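Putative cytoplasmic protein (Salmonella typhimurium, PDB 2GK3) is of unknown function but forms hexamers and belongs to the glutamine amidotransferase-like family, so an enzymatic role related to that fold is possible. Local coordinates at the interface of chains A and B. Numbering follows the deposited sequence. Chains: chain A/B, putative cytoplasmic protein.

The interface of chains A and B. Residues chain A 20, 85, 127-128, 133, 136; chain B 28, 32-33.
The tip of a beta-hairpin from chain B packs against loops of chain A, flanked by A:Trp20, A:Leu128 and A:Tyr127. B:Lys28 and B:Phe33 carry most of chain B's share of the contact. B:Lys28 has CG beside the backbone N (chi1 -55°) and runs extended from there to its terminal amine NZ. It lies alongside A:Trp20 and points the same way, with its CG 3.8 Å from A:Trp20 CB. It crosses A:Leu128 obliquely, and its CD packs 3.6 Å from the methyl CD1 of that residue. B:Lys28 NZ sits above the flat face of the A:Asp85 carboxylate, not in its plane. It lies 3.3 Å from A:Asp85 OD2, a salt bridge, and about as far from OD1. A:Asp85 OD1 also accepts the backbone N-H of A:Leu128 N at 3.0 Å, nearly along its C-O axis. This second-shell bond helps fix the carboxylate and probably favours its charged form.

B:Phe33 holds CG in the crowded position between its backbone N and carbonyl carbon (chi1 71°). Its ring enters between A:Tyr127, A:Leu128 and A:Ile133. The CD2 edge of A:Tyr127 comes over one face, toward the rim, 3.8 Å from B:Phe33 CE1. The two rings stand edge-to-face, with their planes 68° apart. B:Lys28 CE lies in plane at the edge of the B:Phe33 ring. A:Leu128 CD1 touches B:Phe33 CD2, so this one methyl contacts both main hairpin side chains. A:Ile133 CG2 packs against B:Phe33 CB, 3.8 Å away. A:Lys136 bends at its last torsion and gives a hydrogen bond from NZ to the backbone O of B:Ser32, 2.9 Å, nearly along the C=O axis.

The hairpin is made of strands 19-28 and 31-40. On chain A, A:Trp20 is in strand 19-28, A:Asp85 just follows strand 80-84, and A:Tyr127 and A:Leu128 follow strand 120-124. A:Ile133 opens a short 3-10 helix, and A:Lys136 just follows it. The interface is two-fold symmetric, so chain A's hairpin makes the same contacts in chain B. This reciprocal exchange of arms is probably one of the contacts that build the hexamer.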
loop_
_atom_site.group_PDB
_atom_site.type_symbol
_atom_site.label_atom_id
_atom_site.label_comp_id
_atom_site.label_asym_id
_atom_site.label_seq_id
_atom_site.Cartn_x
_atom_site.Cartn_y
_atom_site.Cartn_z
ATOM N N TRP A 20 -1.564 11.545 -13.050
ATOM C CA TRP A 20 -1.262 10.531 -12.037
ATOM C C TRP A 20 -2.208 10.579 -10.848
ATOM O O TRP A 20 -2.779 11.624 -10.522
ATOM C CB TRP A 20 0.183 10.657 -11.527
ATOM C CG TRP A 20 0.509 12.025 -10.996
ATOM C CD1 TRP A 20 0.254 12.499 -9.748
ATOM C CD2 TRP A 20 1.120 13.105 -11.719
ATOM N NE1 TRP A 20 0.678 13.806 -9.639
ATOM C CE2 TRP A 20 1.216 14.198 -10.836
ATOM C CE3 TRP A 20 1.610 13.247 -13.025
ATOM C CZ2 TRP A 20 1.789 15.423 -11.213
ATOM C CZ3 TRP A 20 2.177 14.462 -13.396
ATOM C CH2 TRP A 20 2.258 15.532 -12.492
ATOM N N ASP A 85 5.222 10.786 -19.972
ATOM C CA ASP A 85 5.080 10.159 -18.657
ATOM C C ASP A 85 3.981 9.096 -18.546
ATOM O O ASP A 85 3.226 9.033 -17.547
ATOM C CB ASP A 85 4.912 11.232 -17.588
ATOM C CG ASP A 85 6.080 11.271 -16.626
ATOM O OD1 ASP A 85 6.851 10.273 -16.575
ATOM O OD2 ASP A 85 6.214 12.286 -15.909
ATOM N N TYR A 127 9.890 9.917 -15.770
ATOM C CA TYR A 127 10.100 8.652 -15.053
ATOM C C TYR A 127 9.420 7.453 -15.719
ATOM O O TYR A 127 9.857 6.313 -15.552
ATOM C CB TYR A 127 9.647 8.784 -13.604
ATOM C CG TYR A 127 10.678 9.414 -12.700
ATOM C CD1 TYR A 127 11.738 10.172 -13.224
ATOM C CD2 TYR A 127 10.577 9.292 -11.313
ATOM C CE1 TYR A 127 12.681 10.775 -12.384
ATOM C CE2 TYR A 127 11.504 9.885 -10.474
ATOM C CZ TYR A 127 12.554 10.630 -11.016
ATOM O OH TYR A 127 13.475 11.207 -10.171
ATOM N N LEU A 128 8.363 7.727 -16.481
ATOM C CA LEU A 128 7.655 6.689 -17.253
ATOM C C LEU A 128 7.674 6.891 -18.753
ATOM O O LEU A 128 6.770 6.456 -19.448
ATOM C CB LEU A 128 6.231 6.478 -16.724
ATOM C CG LEU A 128 6.422 5.377 -15.673
ATOM C CD1 LEU A 128 6.102 5.861 -14.270
ATOM C CD2 LEU A 128 5.728 4.075 -16.055
ATOM N N ILE A 133 12.301 5.096 -14.621
ATOM C CA ILE A 133 12.679 4.645 -13.279
ATOM C C ILE A 133 12.450 3.145 -13.152
ATOM O O ILE A 133 11.380 2.635 -13.517
ATOM C CB ILE A 133 11.975 5.437 -12.115
ATOM C CG1 ILE A 133 12.519 4.978 -10.757
ATOM C CG2 ILE A 133 10.460 5.290 -12.148
ATOM C CD1 ILE A 133 12.493 6.043 -9.701
ATOM N N LYS A 136 10.757 0.866 -15.799
ATOM C CA LYS A 136 9.343 0.475 -15.798
ATOM C C LYS A 136 8.588 0.824 -17.091
ATOM O O LYS A 136 7.645 0.119 -17.459
ATOM C CB LYS A 136 8.616 1.110 -14.610
ATOM C CG LYS A 136 8.921 0.503 -13.251
ATOM C CD LYS A 136 8.291 1.347 -12.143
ATOM C CE LYS A 136 8.538 0.702 -10.786
ATOM N NZ LYS A 136 7.439 -0.242 -10.439
ATOM N N LYS B 28 0.509 5.902 -12.655
ATOM C CA LYS B 28 0.378 6.494 -13.980
ATOM C C LYS B 28 -0.069 5.416 -14.935
ATOM O O LYS B 28 0.756 4.657 -15.481
ATOM C CB LYS B 28 1.694 7.103 -14.440
ATOM C CG LYS B 28 2.254 8.108 -13.466
ATOM C CD LYS B 28 3.638 8.521 -13.887
ATOM C CE LYS B 28 4.006 9.894 -13.365
ATOM N NZ LYS B 28 5.486 10.087 -13.594
ATOM N N SER B 32 3.157 2.075 -11.456
ATOM C CA SER B 32 3.515 3.071 -10.449
ATOM C C SER B 32 4.921 2.967 -9.924
ATOM O O SER B 32 5.548 1.922 -9.977
ATOM C CB SER B 32 2.500 3.146 -9.286
ATOM O OG SER B 32 1.868 1.911 -9.029
ATOM N N PHE B 33 5.414 4.103 -9.455
ATOM C CA PHE B 33 6.662 4.197 -8.717
ATOM C C PHE B 33 6.381 4.897 -7.378
ATOM O O PHE B 33 5.375 5.622 -7.236
ATOM C CB PHE B 33 7.704 4.984 -9.526
ATOM C CG PHE B 33 7.411 6.455 -9.634
ATOM C CD1 PHE B 33 8.007 7.367 -8.752
ATOM C CD2 PHE B 33 6.544 6.940 -10.609
ATOM C CE1 PHE B 33 7.748 8.723 -8.835
ATOM C CE2 PHE B 33 6.277 8.314 -10.705
ATOM C CZ PHE B 33 6.885 9.205 -9.814
#